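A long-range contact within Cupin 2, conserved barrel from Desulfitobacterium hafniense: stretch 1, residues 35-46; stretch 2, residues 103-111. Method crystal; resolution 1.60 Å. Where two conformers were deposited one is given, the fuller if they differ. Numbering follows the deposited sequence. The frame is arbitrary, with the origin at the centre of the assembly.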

# COMPACT_ATOMS: atom_id res chain seq x y z
N SER A 35 -10.85 9.32 6.22
CA SER A 35 -11.59 8.20 6.78
C SER A 35 -11.49 8.18 8.31
O SER A 35 -10.50 8.63 8.88
CB SER A 35 -11.09 6.89 6.19
OG SER A 35 -11.63 5.77 6.85
N ASP A 36 -12.57 7.70 8.96
CA ASP A 36 -12.60 7.48 10.42
C ASP A 36 -12.10 6.05 10.77
O ASP A 36 -11.76 5.76 11.91
CB ASP A 36 -14.02 7.72 10.98
N ARG A 37 -12.05 5.17 9.77
CA ARG A 37 -11.69 3.77 9.97
C ARG A 37 -10.22 3.42 9.61
O ARG A 37 -9.68 2.41 10.07
CB ARG A 37 -12.61 2.89 9.12
N VAL A 38 -9.61 4.21 8.72
CA VAL A 38 -8.26 3.92 8.25
C VAL A 38 -7.55 5.21 7.95
O VAL A 38 -8.12 6.17 7.40
CB VAL A 38 -8.21 2.93 7.04
CG1 VAL A 38 -8.78 3.55 5.77
CG2 VAL A 38 -6.78 2.44 6.79
N GLN A 39 -6.29 5.24 8.38
CA GLN A 39 -5.40 6.32 8.06
C GLN A 39 -4.38 5.78 7.07
O GLN A 39 -3.75 4.75 7.30
CB GLN A 39 -4.73 6.81 9.33
CG GLN A 39 -5.69 7.50 10.34
CD GLN A 39 -4.96 8.20 11.53
N ILE A 40 -4.23 6.47 5.94
CA ILE A 40 -3.27 6.09 4.91
C ILE A 40 -2.49 7.34 4.60
O ILE A 40 -3.08 8.37 4.19
CB ILE A 40 -3.95 5.54 3.62
CG1 ILE A 40 -5.01 4.47 3.95
CG2 ILE A 40 -2.86 5.07 2.63
CD1 ILE A 40 -5.71 3.88 2.69
N SER A 41 -1.19 7.27 4.76
CA SER A 41 -0.33 8.44 4.63
C SER A 41 0.98 8.09 3.95
O SER A 41 1.54 7.01 4.15
CB SER A 41 0.06 8.98 6.00
OG SER A 41 -1.03 9.03 6.91
N LEU A 42 1.52 9.09 3.26
CA LEU A 42 2.90 9.05 2.77
C LEU A 42 3.75 9.96 3.67
O LEU A 42 3.31 11.06 4.02
CB LEU A 42 3.03 9.56 1.33
CG LEU A 42 2.48 8.74 0.19
CD1 LEU A 42 2.87 9.41 -1.14
CD2 LEU A 42 2.95 7.24 0.34
N PHE A 43 4.94 9.53 4.02
CA PHE A 43 5.85 10.31 4.83
C PHE A 43 7.23 10.22 4.24
O PHE A 43 7.61 9.18 3.66
CB PHE A 43 6.01 9.80 6.25
CG PHE A 43 4.80 9.87 7.06
CD1 PHE A 43 4.40 11.08 7.65
CD2 PHE A 43 4.05 8.74 7.32
CE1 PHE A 43 3.23 11.15 8.46
CE2 PHE A 43 2.86 8.84 8.09
CZ PHE A 43 2.47 10.03 8.66
N SER A 44 8.01 11.28 4.45
CA SER A 44 9.44 11.22 4.21
C SER A 44 10.18 12.04 5.24
O SER A 44 9.69 13.11 5.65
CB SER A 44 9.73 11.75 2.84
OG SER A 44 9.48 13.12 2.75
N PHE A 45 11.33 11.53 5.68
CA PHE A 45 12.27 12.27 6.47
C PHE A 45 13.61 11.58 6.45
O PHE A 45 13.76 10.51 5.83
CB PHE A 45 11.76 12.54 7.90
CG PHE A 45 11.46 11.31 8.71
CD1 PHE A 45 10.24 10.68 8.58
CD2 PHE A 45 12.38 10.84 9.65
CE1 PHE A 45 9.94 9.56 9.34
CE2 PHE A 45 12.10 9.73 10.43
CZ PHE A 45 10.88 9.09 10.27
N ALA A 46 14.58 12.16 7.14
CA ALA A 46 15.93 11.62 7.16
C ALA A 46 16.31 11.40 8.60
O ALA A 46 15.95 12.19 9.49
CB ALA A 46 16.90 12.60 6.50
N LYS A 103 11.36 7.36 2.18
CA LYS A 103 9.98 7.60 1.95
C LYS A 103 9.22 6.33 2.31
O LYS A 103 9.68 5.22 2.01
CB LYS A 103 9.73 7.90 0.49
CG LYS A 103 10.41 9.14 -0.05
CD LYS A 103 10.17 9.25 -1.55
CE LYS A 103 10.97 10.40 -2.17
NZ LYS A 103 10.76 10.48 -3.65
N MSE A 104 8.08 6.48 2.97
CA MSE A 104 7.25 5.32 3.29
C MSE A 104 5.76 5.59 3.16
O MSE A 104 5.30 6.72 3.27
CB MSE A 104 7.54 4.83 4.71
CG MSE A 104 7.07 5.78 5.75
SE MSE A 104 7.24 5.10 7.53
CE MSE A 104 6.97 6.80 8.38
N LEU A 105 5.01 4.50 2.98
CA LEU A 105 3.56 4.48 3.11
C LEU A 105 3.21 3.85 4.45
O LEU A 105 3.78 2.83 4.81
CB LEU A 105 2.95 3.63 1.99
CG LEU A 105 1.45 3.33 2.02
CD1 LEU A 105 0.64 4.55 1.70
CD2 LEU A 105 1.16 2.19 1.06
N GLN A 106 2.27 4.47 5.16
CA GLN A 106 1.76 3.92 6.41
C GLN A 106 0.26 3.71 6.26
O GLN A 106 -0.45 4.57 5.74
CB GLN A 106 2.01 4.91 7.55
CG GLN A 106 1.36 4.53 8.87
CD GLN A 106 1.81 5.43 10.04
OE1 GLN A 106 2.80 6.15 9.94
NE2 GLN A 106 1.07 5.38 11.13
N ILE A 107 -0.21 2.54 6.69
CA ILE A 107 -1.64 2.27 6.78
C ILE A 107 -1.93 1.87 8.19
O ILE A 107 -1.36 0.92 8.67
CB ILE A 107 -2.07 1.14 5.81
CG1 ILE A 107 -1.80 1.55 4.37
CG2 ILE A 107 -3.60 0.79 6.03
CD1 ILE A 107 -1.84 0.35 3.41
N THR A 108 -2.77 2.63 8.87
CA THR A 108 -3.14 2.32 10.24
C THR A 108 -4.65 2.18 10.39
O THR A 108 -5.41 3.05 9.95
CB THR A 108 -2.60 3.34 11.24
OG1 THR A 108 -1.18 3.42 11.12
CG2 THR A 108 -2.92 2.91 12.65
N LEU A 109 -5.10 1.09 10.99
CA LEU A 109 -6.51 0.94 11.35
C LEU A 109 -6.83 1.77 12.60
O LEU A 109 -6.10 1.74 13.59
CB LEU A 109 -6.82 -0.50 11.62
CG LEU A 109 -6.53 -1.43 10.44
CD1 LEU A 109 -6.96 -2.84 10.80
CD2 LEU A 109 -7.16 -0.98 9.12
N ILE A 110 -7.88 2.56 12.52
CA ILE A 110 -8.36 3.27 13.71
C ILE A 110 -9.46 2.32 14.17
O ILE A 110 -10.59 2.40 13.66
CB ILE A 110 -8.91 4.67 13.40
CG1 ILE A 110 -7.97 5.45 12.50
CG2 ILE A 110 -9.19 5.44 14.72
CD1 ILE A 110 -6.58 5.56 13.07
N ASP A 111 -9.08 1.37 15.03
CA ASP A 111 -9.91 0.25 15.48
C ASP A 111 -9.02 -0.84 16.06
O ASP A 111 -9.25 -1.30 17.19
CB ASP A 111 -10.77 -0.36 14.35
CG ASP A 111 -12.12 0.36 14.15
OD1 ASP A 111 -12.70 0.91 15.12
OD2 ASP A 111 -12.63 0.38 13.00
O HOH W 1 -10.45 0.22 11.30
O HOH W 2 -1.22 6.67 8.32

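One face of this two-stranded pairing is built mainly from branched aliphatics that interlock, partly on the diagonal. Ile40 CG2 sits 3.7 Å from Leu105 CD1, and Val38 CG2 lies 3.7 Å from Ile107 CG2, so Val38 and Ile40 each come closer to the diagonal neighbour than to the direct partner, whereas Leu42 meets its direct partner Leu105. Leu42 CD2 closes on Leu105 CD1 at 3.8 Å, leaving that methyl between Ile40 and Leu42.

The opposite face is more mixed. The selenomethionine Met104 brings its CE to 3.7 Å from Phe43 CD2 and to 4.2 Å from Phe45 CE1, the latter at the ring edge. Phe43 CE2 also meets Gln106 OE1 at 3.3 Å, while Gln106 NE2 donates to Thr108 OG1 (3.0 Å) along its own strand.

Between these faces the backbones run antiparallel. Gln39, Ser41 and Phe43 exchange paired N-H...O bonds with Thr108, Gln106 and Met104; Gln39 N to Thr108 O, at 2.8 Å and 177°, is nearly linear. In the intervening pairs, CA-H...O contacts such as Ile40 CA to Gln106 O (3.3 Å) use the same carbonyls.

Beyond the strands, Ile110 N donates to Arg37 O (3.0 Å), extending the ladder into loop. Water 1 lies 2.6 Å from Arg37 O and 2.8 Å from Asp111 OD2, within donating reach of both, finishing the polar edge.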